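PDB 2WW8: CELL WALL surface anchor family protein from Streptococcus pneumoniae, which serves as the adhesin of the pneumococcal pilus and probably recognises host cells through an integrin-like metal-binding domain. Local coordinates for residues Thr274-Ser277 / Thr278-Gly282; Phe358-Lys361 / Ala362-Ala366; Thr551-Ser554 / Phe555-Ile559. All blocks are in the same frame, centred on the assembly; numbering follows the deposited sequence.

Contact 1. Residues Thr274-Ser277 / Thr278-Gly282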
loop_
_atom_site.group_PDB
_atom_site.type_symbol
_atom_site.label_atom_id
_atom_site.label_comp_id
_atom_site.label_asym_id
_atom_site.label_seq_id
_atom_site.Cartn_x
_atom_site.Cartn_y
_atom_site.Cartn_z
ATOM N N THR A 274 -3.559 -33.581 17.332
ATOM C CA THR A 274 -2.159 -33.946 17.449
ATOM C C THR A 274 -2.003 -35.110 18.429
ATOM O O THR A 274 -2.641 -35.114 19.506
ATOM C CB THR A 274 -1.346 -32.736 17.875
ATOM O OG1 THR A 274 -1.363 -31.793 16.776
ATOM C CG2 THR A 274 0.148 -33.114 18.164
ATOM N N TYR A 275 -1.181 -36.092 18.063
ATOM C CA TYR A 275 -1.087 -37.322 18.881
ATOM C C TYR A 275 0.340 -37.868 19.002
ATOM O O TYR A 275 1.158 -37.677 18.104
ATOM C CB TYR A 275 -1.971 -38.469 18.403
ATOM C CG TYR A 275 -1.522 -39.162 17.120
ATOM C CD1 TYR A 275 -1.754 -38.567 15.869
ATOM C CD2 TYR A 275 -0.869 -40.389 17.164
ATOM C CE1 TYR A 275 -1.379 -39.215 14.687
ATOM C CE2 TYR A 275 -0.514 -41.068 15.964
ATOM C CZ TYR A 275 -0.782 -40.476 14.755
ATOM O OH TYR A 275 -0.343 -41.124 13.622
ATOM N N ALA A 276 0.556 -38.630 20.064
ATOM C CA ALA A 276 1.759 -39.462 20.163
ATOM C C ALA A 276 1.310 -40.624 21.043
ATOM O O ALA A 276 0.535 -41.469 20.502
ATOM C CB ALA A 276 3.023 -38.678 20.633
ATOM N N SER A 277 1.767 -40.757 22.299
ATOM C CA SER A 277 1.241 -41.853 23.134
ATOM C C SER A 277 -0.211 -41.601 23.536
ATOM O O SER A 277 -0.868 -42.489 24.089
ATOM C CB SER A 277 2.048 -41.970 24.472
ATOM O OG SER A 277 3.414 -42.277 24.189
ATOM N N THR A 278 -0.668 -40.353 23.375
ATOM C CA THR A 278 -2.065 -39.989 23.631
ATOM C C THR A 278 -2.347 -38.777 22.746
ATOM O O THR A 278 -1.468 -38.320 21.996
ATOM C CB THR A 278 -2.421 -39.725 25.159
ATOM O OG1 THR A 278 -3.838 -39.477 25.362
ATOM C CG2 THR A 278 -1.657 -38.465 25.621
ATOM N N ILE A 279 -3.598 -38.314 22.811
ATOM C CA ILE A 279 -3.975 -37.103 22.113
ATOM C C ILE A 279 -3.377 -35.904 22.865
ATOM O O ILE A 279 -3.588 -35.753 24.061
ATOM C CB ILE A 279 -5.524 -36.911 22.032
ATOM C CG1 ILE A 279 -6.211 -38.148 21.436
ATOM C CG2 ILE A 279 -5.814 -35.540 21.371
ATOM C CD1 ILE A 279 -5.589 -38.515 20.129
ATOM N N PHE A 280 -2.626 -35.049 22.171
ATOM C CA PHE A 280 -1.972 -33.942 22.825
ATOM C C PHE A 280 -2.946 -32.753 22.959
ATOM O O PHE A 280 -3.050 -31.918 22.078
ATOM C CB PHE A 280 -0.678 -33.549 22.047
ATOM C CG PHE A 280 0.481 -34.438 22.326
ATOM C CD1 PHE A 280 0.354 -35.524 23.225
ATOM C CD2 PHE A 280 1.716 -34.215 21.712
ATOM C CE1 PHE A 280 1.455 -36.294 23.521
ATOM C CE2 PHE A 280 2.836 -35.013 22.002
ATOM C CZ PHE A 280 2.689 -36.046 22.942
ATOM N N ASP A 281 -3.704 -32.715 24.046
ATOM C CA ASP A 281 -4.833 -31.810 24.206
ATOM C C ASP A 281 -4.776 -31.019 25.507
ATOM O O ASP A 281 -5.739 -30.330 25.882
ATOM C CB ASP A 281 -6.176 -32.563 24.111
ATOM C CG ASP A 281 -6.356 -33.533 25.294
ATOM O OD1 ASP A 281 -5.470 -33.625 26.194
ATOM O OD2 ASP A 281 -7.401 -34.207 25.326
ATOM N N GLY A 282 -3.652 -31.098 26.220
ATOM C CA GLY A 282 -3.515 -30.275 27.420
ATOM C C GLY A 282 -3.937 -30.923 28.722
ATOM O O GLY A 282 -3.660 -30.398 29.812
#
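Phe280 folds back over Ala276 where the chain doubles on itself after strand 269-275. The methyl CB of Ala276 lies 3.5 Å from CZ of the ring, and the backbone N of Ala276 stands above one face, offset toward the rim. Thr274 adds its methyl: with OG1 beside its own backbone N (chi1 -68°), CG2 is left anti to that N and comes to 4.0 Å from Phe280 CB. Two backbone bonds fix the turn. Phe280 N donates to Thr274 O at 2.7 Å, and Ala276 N to Thr278 O at 2.8 Å, framing Tyr275 and Ile279 as a single non-hydrogen-bonded antiparallel pair whose CA atoms are 4.3 Å apart. Beside it, Tyr275 CB rests against Ile279 CD1. All of this is buried, whereas Asp281 and Gly282 run on into a partly exposed stretch that makes no contact with 274-277. Phe280 itself centres an inverse gamma turn at this transition. Tyr275 bonds through its backbone to Leu231 and Asn233, next to the Ser234 and Ser236 magnesium ligands, an arrangement consistent with an edge-strand exit near the metal-ion-dependent adhesion site of a von Willebrand A-like fold.

Contact 2. Residues Phe358-Lys361 / Ala362-Ala366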
loop_
_atom_site.group_PDB
_atom_site.type_symbol
_atom_site.label_atom_id
_atom_site.label_comp_id
_atom_site.label_asym_id
_atom_site.label_seq_id
_atom_site.Cartn_x
_atom_site.Cartn_y
_atom_site.Cartn_z
ATOM N N PHE A 358 0.465 -43.956 19.123
ATOM C CA PHE A 358 -0.820 -44.637 19.404
ATOM C C PHE A 358 -1.858 -44.259 18.327
ATOM O O PHE A 358 -2.731 -43.438 18.533
ATOM C CB PHE A 358 -1.346 -44.266 20.778
ATOM C CG PHE A 358 -2.478 -45.125 21.300
ATOM C CD1 PHE A 358 -3.074 -46.141 20.528
ATOM C CD2 PHE A 358 -2.858 -44.976 22.622
ATOM C CE1 PHE A 358 -4.102 -46.936 21.070
ATOM C CE2 PHE A 358 -3.884 -45.770 23.187
ATOM C CZ PHE A 358 -4.528 -46.743 22.421
ATOM N N THR A 359 -1.668 -44.855 17.152
ATOM C CA THR A 359 -2.376 -44.464 15.924
ATOM C C THR A 359 -3.880 -44.699 16.118
ATOM O O THR A 359 -4.677 -43.833 15.768
ATOM C CB THR A 359 -1.910 -45.361 14.749
ATOM O OG1 THR A 359 -0.489 -45.252 14.675
ATOM C CG2 THR A 359 -2.491 -44.853 13.369
ATOM N N GLN A 360 -4.262 -45.811 16.744
ATOM C CA GLN A 360 -5.688 -46.118 16.889
ATOM C C GLN A 360 -6.489 -45.050 17.603
ATOM O O GLN A 360 -7.619 -44.690 17.256
ATOM C CB GLN A 360 -5.815 -47.427 17.670
ATOM C CG GLN A 360 -7.226 -47.912 17.738
ATOM C CD GLN A 360 -7.345 -49.241 18.511
ATOM O OE1 GLN A 360 -6.373 -49.802 19.076
ATOM N NE2 GLN A 360 -8.608 -49.740 18.537
ATOM N N LYS A 361 -5.862 -44.503 18.634
ATOM C CA LYS A 361 -6.501 -43.496 19.458
ATOM C C LYS A 361 -6.731 -42.198 18.658
ATOM O O LYS A 361 -7.751 -41.498 18.818
ATOM C CB LYS A 361 -5.640 -43.246 20.728
ATOM C CG LYS A 361 -6.271 -42.284 21.779
ATOM C CD LYS A 361 -5.450 -42.260 23.111
ATOM C CE LYS A 361 -6.336 -41.641 24.242
ATOM N NZ LYS A 361 -5.616 -41.618 25.550
ATOM N N ALA A 362 -5.791 -41.898 17.781
ATOM C CA ALA A 362 -5.915 -40.746 16.929
ATOM C C ALA A 362 -7.036 -40.940 15.910
ATOM O O ALA A 362 -7.792 -40.012 15.686
ATOM C CB ALA A 362 -4.592 -40.533 16.163
ATOM N N LEU A 363 -7.076 -42.098 15.252
ATOM C CA LEU A 363 -8.140 -42.421 14.296
ATOM C C LEU A 363 -9.488 -42.368 15.036
ATOM O O LEU A 363 -10.474 -41.851 14.509
ATOM C CB LEU A 363 -7.875 -43.816 13.700
ATOM C CG LEU A 363 -6.728 -43.902 12.696
ATOM C CD1 LEU A 363 -6.385 -45.399 12.432
ATOM C CD2 LEU A 363 -6.985 -43.126 11.384
ATOM N N MET A 364 -9.549 -42.905 16.257
ATOM C CA MET A 364 -10.748 -42.775 17.077
ATOM C C MET A 364 -11.248 -41.365 17.330
ATOM O O MET A 364 -12.455 -41.123 17.242
ATOM C CB MET A 364 -10.695 -43.542 18.412
ATOM C CG MET A 364 -10.586 -45.013 18.221
ATOM S SD MET A 364 -9.990 -45.881 19.695
ATOM C CE MET A 364 -11.158 -45.280 20.985
ATOM N N LYS A 365 -10.325 -40.452 17.644
ATOM C CA LYS A 365 -10.639 -39.068 17.867
ATOM C C LYS A 365 -11.154 -38.451 16.549
ATOM O O LYS A 365 -12.123 -37.738 16.603
ATOM C CB LYS A 365 -9.424 -38.304 18.423
ATOM C CG LYS A 365 -9.832 -36.845 18.770
ATOM C CD LYS A 365 -11.067 -36.824 19.680
ATOM C CE LYS A 365 -10.658 -36.916 21.131
ATOM N NZ LYS A 365 -11.880 -36.823 21.975
ATOM N N ALA A 366 -10.548 -38.717 15.391
ATOM C CA ALA A 366 -11.090 -38.179 14.120
ATOM C C ALA A 366 -12.506 -38.724 13.856
ATOM O O ALA A 366 -13.412 -37.972 13.523
ATOM C CB ALA A 366 -10.202 -38.539 12.938
#
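With its CG opposite the backbone N (chi1 -173°) and an extended chain beyond, Gln360 runs outward from the helix, while Met364 starts with CG opposite its carbonyl carbon (chi1 -63°) and leans back one turn; the two side chains therefore meet obliquely, Gln360 CG to Met364 SD at 3.9 Å. Met364 CG also presses on Gln360 O at 3.1 Å, the same oxygen that accepts Met364 N at 2.8 Å. The neighbouring pair is arranged differently: Thr359 and Leu363 lie side by side and point the same way, joined methyl to methyl at 4.0 Å between CG2 and CD1. Their backbone bond, Leu363 N to Thr359 O, is almost straight (169° at the hydrogen). At the N-cap position, the Phe358 ring has CB of Lys361 centred over one face, 3.6 Å above its plane. Lys361 extends to a salt bridge with Glu437, and the amide oxygen of Gln360 accepts from the backbone N of Tyr394. In the fold, this first part of helix 359-373 packs Gln360, Leu363 and Met364 against Tyr522 of helix 516-526, Leu363 and Ala366 against strand 225-232, and Ala362 and Lys365 against strand 269-275.

Contact 3. Residues Thr551-Ser554 / Phe555-Ile559; sequences TATS and FMQSI
The carbonyl oxygen of Phe555, a residue whose own N donates to Thr551 O at 2.9 Å, is gripped by several donors near the end of the helix. Ser558 OG donates to Phe555 O at 2.6 Å, its hydroxyl turned between the backbone N and carbonyl carbon of its residue (chi1 76°), which curls it back over the preceding turn. Weak bonds from the backbone N atoms of Ser558 and Ile559 reach the same oxygen. Ser558 N also donates to Ser554 O, but with a bent 138° at the hydrogen, whereas Gln557 N to Thr553 O is nearly straight at 168°. This helix, 549-558, is the crossover of a beta-alpha-beta unit between the parallel strands 533-539 and 566-569, in a parallel sheet consistent with a von Willebrand A-like fold. On one flank, Gln557 crosses Thr553 at an angle: the chain is extended beyond CG, and its amide NE2 comes to 3.7 Å from Thr553 CG2, while CG packs on Thr553 O at 3.3 Å. A water donates to Gln557 OE1 at 2.9 Å; its second link, to Ser554 OG, is weak and doubtful, because Ser554 has two conformers, and that hydroxyl is hydrogen-bonded to Ala550 O, one turn earlier. Toward the interior, Phe555 presents its ring edge to Met556 CE, which lies in the ring plane, and Ala552 O also sits near that plane. Met556 CG touches Ala552 O at 3.4 Å, and Met556 goes on to pack against Thr386 of strand 379-386 and Tyr566 of strand 566-569.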
loop_
_atom_site.group_PDB
_atom_site.type_symbol
_atom_site.label_atom_id
_atom_site.label_comp_id
_atom_site.label_asym_id
_atom_site.label_seq_id
_atom_site.Cartn_x
_atom_site.Cartn_y
_atom_site.Cartn_z
ATOM N N THR A 551 5.548 -54.300 5.051
ATOM C CA THR A 551 4.486 -54.356 6.047
ATOM C C THR A 551 4.051 -52.936 6.394
ATOM O O THR A 551 2.859 -52.682 6.442
ATOM C CB THR A 551 5.024 -54.993 7.374
ATOM O OG1 THR A 551 5.531 -56.263 6.979
ATOM C CG2 THR A 551 3.909 -55.268 8.373
ATOM N N ALA A 552 4.988 -52.027 6.670
ATOM C CA ALA A 552 4.581 -50.669 6.988
ATOM C C ALA A 552 3.707 -50.071 5.877
ATOM O O ALA A 552 2.741 -49.388 6.226
ATOM C CB ALA A 552 5.741 -49.748 7.237
ATOM N N THR A 553 4.087 -50.261 4.612
ATOM C CA THR A 553 3.313 -49.723 3.499
ATOM C C THR A 553 1.928 -50.344 3.405
ATOM O O THR A 553 0.948 -49.605 3.199
ATOM C CB THR A 553 4.086 -49.920 2.176
ATOM O OG1 THR A 553 5.240 -49.070 2.276
ATOM C CG2 THR A 553 3.299 -49.554 0.899
ATOM N N SER A 554 1.844 -51.670 3.483
ATOM C CA SER A 554 0.545 -52.340 3.504
ATOM C C SER A 554 -0.337 -51.816 4.631
ATOM O O SER A 554 -1.515 -51.557 4.410
ATOM C CB SER A 554 0.702 -53.846 3.683
ATOM O OG SER A 554 1.587 -54.293 2.688
ATOM N N PHE A 555 0.217 -51.634 5.827
ATOM C CA PHE A 555 -0.540 -51.165 6.961
ATOM C C PHE A 555 -1.098 -49.753 6.722
ATOM O O PHE A 555 -2.251 -49.489 7.065
ATOM C CB PHE A 555 0.298 -51.110 8.259
ATOM C CG PHE A 555 -0.394 -50.364 9.325
ATOM C CD1 PHE A 555 -1.403 -51.000 10.077
ATOM C CD2 PHE A 555 -0.116 -49.010 9.521
ATOM C CE1 PHE A 555 -2.116 -50.246 10.996
ATOM C CE2 PHE A 555 -0.814 -48.270 10.443
ATOM C CZ PHE A 555 -1.826 -48.896 11.208
ATOM N N MET A 556 -0.268 -48.821 6.252
ATOM C CA MET A 556 -0.691 -47.425 6.046
ATOM C C MET A 556 -1.748 -47.311 4.937
ATOM O O MET A 556 -2.679 -46.497 5.012
ATOM C CB MET A 556 0.559 -46.593 5.661
ATOM C CG MET A 556 1.503 -46.285 6.835
ATOM S SD MET A 556 0.681 -45.433 8.207
ATOM C CE MET A 556 1.896 -45.701 9.500
ATOM N N GLN A 557 -1.596 -48.114 3.898
ATOM C CA GLN A 557 -2.658 -48.227 2.887
ATOM C C GLN A 557 -4.004 -48.677 3.498
ATOM O O GLN A 557 -5.060 -48.152 3.089
ATOM C CB GLN A 557 -2.225 -49.201 1.802
ATOM C CG GLN A 557 -1.174 -48.597 0.844
ATOM C CD GLN A 557 -0.534 -49.632 -0.076
ATOM O OE1 GLN A 557 -0.690 -50.822 0.137
ATOM N NE2 GLN A 557 0.237 -49.177 -1.072
ATOM N N SER A 558 -3.962 -49.604 4.469
ATOM C CA SER A 558 -5.176 -50.202 5.033
ATOM C C SER A 558 -5.805 -49.226 6.009
ATOM O O SER A 558 -6.951 -49.423 6.376
ATOM C CB SER A 558 -4.869 -51.481 5.829
ATOM O OG SER A 558 -4.303 -51.127 7.098
ATOM N N ILE A 559 -5.104 -48.183 6.454
ATOM C CA ILE A 559 -5.822 -47.158 7.222
ATOM C C ILE A 559 -6.027 -45.893 6.419
ATOM O O ILE A 559 -6.118 -44.806 6.981
ATOM C CB ILE A 559 -5.160 -46.865 8.576
ATOM C CG1 ILE A 559 -3.714 -46.350 8.393
ATOM C CG2 ILE A 559 -5.191 -48.137 9.490
ATOM C CD1 ILE A 559 -3.232 -45.464 9.516
HETATM O O HOH W 1 1.357 -52.881 -0.381
#

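How the contacts relate
Contacts 1 and 2 meet directly, their centres 10 Å apart. Ala276 O and Phe358 N, 2.8 Å apart, form a probable hydrogen bond, as do Thr278 OG1 and Lys361 NZ, also at 2.8 Å, while Tyr275 CD1 packs on Ala362 CB at 3.5 Å. Contact 3 joins them through contact 2, whose centre lies 15 Å away: Thr359 CG2 meets Ile559 CD1 at 4.0 Å. Contacts 1 and 3 do not touch, with nearest atoms about 7 Å apart. All three flank the magnesium site of Ser234, Ser236 and Asp387: the side chains of Ala276, Thr359 and Met556 lie about 8, 9 and 9 Å from the ion.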